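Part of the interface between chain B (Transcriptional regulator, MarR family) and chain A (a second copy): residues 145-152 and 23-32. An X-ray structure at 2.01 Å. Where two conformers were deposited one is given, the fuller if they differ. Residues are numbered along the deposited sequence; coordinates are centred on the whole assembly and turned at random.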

# COMPACT_ATOMS: atom_id res chain seq x y z
N PHE B 145 -4.68 11.27 5.82
CA PHE B 145 -4.71 10.13 6.74
C PHE B 145 -3.62 10.22 7.84
O PHE B 145 -3.86 9.84 8.99
CB PHE B 145 -4.61 8.81 5.95
CG PHE B 145 -5.84 8.51 5.12
CD1 PHE B 145 -7.08 8.37 5.73
CD2 PHE B 145 -5.74 8.36 3.75
CE1 PHE B 145 -8.24 8.08 4.95
CE2 PHE B 145 -6.85 8.06 2.97
CZ PHE B 145 -8.10 7.93 3.55
N ALA B 146 -2.45 10.74 7.49
CA ALA B 146 -1.41 10.97 8.50
C ALA B 146 -1.95 11.88 9.59
O ALA B 146 -1.75 11.60 10.79
CB ALA B 146 -0.14 11.57 7.85
N ASP B 147 -2.62 12.96 9.19
CA ASP B 147 -3.16 13.91 10.16
C ASP B 147 -4.24 13.28 11.03
O ASP B 147 -4.29 13.52 12.26
CB ASP B 147 -3.72 15.16 9.47
CG ASP B 147 -2.65 16.04 8.86
OD1 ASP B 147 -1.45 15.85 9.17
OD2 ASP B 147 -3.02 16.92 8.04
N LEU B 148 -5.12 12.48 10.42
CA LEU B 148 -6.15 11.77 11.20
C LEU B 148 -5.52 10.84 12.21
O LEU B 148 -6.01 10.73 13.33
CB LEU B 148 -7.09 10.97 10.29
CG LEU B 148 -8.15 11.70 9.46
CD1 LEU B 148 -8.92 10.70 8.62
CD2 LEU B 148 -9.12 12.56 10.32
N ALA B 149 -4.46 10.14 11.79
CA ALA B 149 -3.78 9.19 12.66
C ALA B 149 -3.07 9.88 13.85
O ALA B 149 -3.05 9.33 14.96
CB ALA B 149 -2.80 8.34 11.89
N LYS B 150 -2.52 11.07 13.61
CA LYS B 150 -1.90 11.88 14.67
C LYS B 150 -2.91 12.60 15.58
O LYS B 150 -2.57 12.91 16.71
CB LYS B 150 -0.90 12.89 14.07
CG LYS B 150 0.52 12.36 13.94
CD LYS B 150 1.26 12.74 12.60
CE LYS B 150 0.99 14.20 12.07
NZ LYS B 150 0.97 14.26 10.52
N GLU B 151 -4.14 12.83 15.10
CA GLU B 151 -5.11 13.79 15.71
C GLU B 151 -6.52 13.29 16.05
O GLU B 151 -7.21 13.94 16.85
CB GLU B 151 -5.31 15.01 14.78
CG GLU B 151 -4.12 15.96 14.67
CD GLU B 151 -4.14 16.83 13.39
OE1 GLU B 151 -3.03 17.09 12.85
OE2 GLU B 151 -5.24 17.26 12.94
N ALA B 152 -6.99 12.20 15.43
CA ALA B 152 -8.44 11.88 15.51
C ALA B 152 -8.79 10.63 16.32
O ALA B 152 -7.91 10.03 16.94
CB ALA B 152 -9.06 11.79 14.12
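Chain A, residues 23-32: RNITAAVERG

The contact is a close helix-on-helix packing between two copies of one protein, built around alanines, B:Phe145 and A:Ile25, with A:Asn24 and A:Arg31 also packed against chain B, and with no hydrogen bond or salt bridge passing between the two stretches. Chain A is helical throughout residues 23-32, in a helix that begins earlier and continues later in the chain; its phi values lie between -71° and -52° and its psi values between -52° and -37°. Backbone hydrogen bonds of the i to i-4 kind confirm this, for example A:Ala28 N to A:Asn24 O at 2.8 Å and A:Val29 N to A:Ile25 O at 2.8 Å, while the bond from A:Arg31 N to A:Ala27 O, at 3.4 Å, is weak.

The helix of chain A runs in broadly the same direction as helix 145-151 of chain B, with 39° between their N-to-C directions and a signed crossing angle of 39°. The axes approach to 7.6 Å, a separation that suits the alanines at the crossing. The register follows from the nearest CA pairs: B:Ala146 CA to A:Asn24 CA at 5.1 Å, B:Ala149 CA to A:Ala28 CA at 4.2 Å, and B:Ala152 CA to A:Arg31 CA at 6.2 Å. The middle pair is the tightest of the three, and the spacing opens again toward the C-terminal end. Together the two stretches bury 450 Å², both sides summed.

At the tight point, A:Ala28 points its CA-to-CB bond toward chain B. Its CB lies 3.6 Å from B:Phe145 O, 3.7 Å from B:Phe145 CD1 and 3.8 Å from B:Leu148 CB, so one methyl group meets both backbone and side chains of the neighbouring helix. B:Ala149 answers from the other helix: its CB is 3.6 Å from A:Ala27 CB and 3.7 Å from A:Ala28 N. Contact with a main-chain nitrogen at that distance shows how near the two backbones come.

B:Phe145 gives the largest buried area of the chain B residues, 80 Å². With chi1 at -69° (m), its ring receives A:Ile25 over one face: A:Ile25 CG1 stands 4.0 Å from the ring centroid and 27° off the ring normal, a CH-pi arrangement, and comes within 3.6 Å of B:Phe145 CD2. A:Asn24 also packs against this side chain: A:Asn24 O lies 3.6 Å and A:Asn24 CB 3.7 Å from B:Phe145 CB.

At the C-terminal end of the two stretches, A:Arg31 lies against the last residues of the chain B stretch. Its CG is 4.0 Å from both B:Leu148 O and B:Ala149 O, and its CD is 2.8 Å from B:Ala152 O, a very short carbon-to-oxygen approach; two conformers of this arginine were deposited and these distances belong to the one given. B:Asp147, B:Lys150 and B:Glu151 make no contact with the chain A stretch. B:Lys150 NZ instead forms a salt bridge with B:Asp147 OD1 at 3.2 Å within its own helix.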

# COMPACT_ATOMS: atom_id res chain seq x y z
N ARG A 23 0.03 2.58 5.08
CA ARG A 23 0.34 2.72 6.53
C ARG A 23 -0.60 3.75 7.17
O ARG A 23 -1.23 3.46 8.19
CB ARG A 23 1.81 3.14 6.73
CG ARG A 23 2.03 4.02 7.97
CD ARG A 23 3.48 4.42 8.30
NE ARG A 23 4.25 5.08 7.23
CZ ARG A 23 4.30 6.40 6.98
NH1 ARG A 23 5.08 6.83 6.01
NH2 ARG A 23 3.63 7.30 7.68
N ASN A 24 -0.68 4.93 6.57
CA ASN A 24 -1.48 6.05 7.14
C ASN A 24 -2.99 5.75 7.15
O ASN A 24 -3.69 6.09 8.13
CB ASN A 24 -1.24 7.36 6.39
CG ASN A 24 0.19 7.91 6.52
OD1 ASN A 24 0.56 8.82 5.80
ND2 ASN A 24 0.98 7.33 7.38
N ILE A 25 -3.49 5.16 6.08
CA ILE A 25 -4.88 4.69 6.03
C ILE A 25 -5.14 3.77 7.23
O ILE A 25 -6.07 3.98 7.96
CB ILE A 25 -5.17 3.91 4.73
CG1 ILE A 25 -5.13 4.82 3.50
CG2 ILE A 25 -6.54 3.15 4.78
CD1 ILE A 25 -5.08 4.01 2.16
N THR A 26 -4.29 2.76 7.42
CA THR A 26 -4.47 1.78 8.49
C THR A 26 -4.48 2.44 9.87
O THR A 26 -5.37 2.18 10.67
CB THR A 26 -3.37 0.73 8.42
OG1 THR A 26 -3.42 0.12 7.13
CG2 THR A 26 -3.58 -0.34 9.52
N ALA A 27 -3.50 3.31 10.12
CA ALA A 27 -3.43 4.09 11.35
C ALA A 27 -4.65 5.04 11.54
O ALA A 27 -5.16 5.13 12.65
CB ALA A 27 -2.08 4.87 11.45
N ALA A 28 -5.09 5.73 10.50
CA ALA A 28 -6.29 6.59 10.56
C ALA A 28 -7.55 5.77 10.84
O ALA A 28 -8.37 6.13 11.69
CB ALA A 28 -6.48 7.36 9.26
N VAL A 29 -7.71 4.67 10.11
CA VAL A 29 -8.87 3.79 10.29
C VAL A 29 -8.93 3.30 11.75
O VAL A 29 -9.99 3.35 12.38
CB VAL A 29 -8.84 2.62 9.30
CG1 VAL A 29 -9.84 1.53 9.69
CG2 VAL A 29 -9.15 3.15 7.89
N GLU A 30 -7.79 2.88 12.30
CA GLU A 30 -7.70 2.37 13.69
C GLU A 30 -8.19 3.38 14.73
O GLU A 30 -8.81 3.01 15.73
CB GLU A 30 -6.27 1.93 14.01
CG GLU A 30 -6.14 1.49 15.49
CD GLU A 30 -4.76 0.97 15.81
OE1 GLU A 30 -4.50 -0.18 15.42
OE2 GLU A 30 -3.97 1.69 16.49
N ARG A 31 -7.92 4.66 14.50
CA ARG A 31 -8.45 5.70 15.37
C ARG A 31 -9.97 5.66 15.44
O ARG A 31 -10.55 5.77 16.53
CB ARG A 31 -7.95 7.09 14.95
CG ARG A 31 -6.50 7.36 15.36
CD ARG A 31 -6.41 7.72 16.87
NE ARG A 31 -6.40 6.54 17.73
CZ ARG A 31 -6.64 6.52 19.04
NH1 ARG A 31 -6.98 7.60 19.71
NH2 ARG A 31 -6.59 5.37 19.67
N GLY A 32 -10.61 5.48 14.29
CA GLY A 32 -12.07 5.36 14.23
C GLY A 32 -12.58 4.06 14.81
O GLY A 32 -13.58 4.04 15.54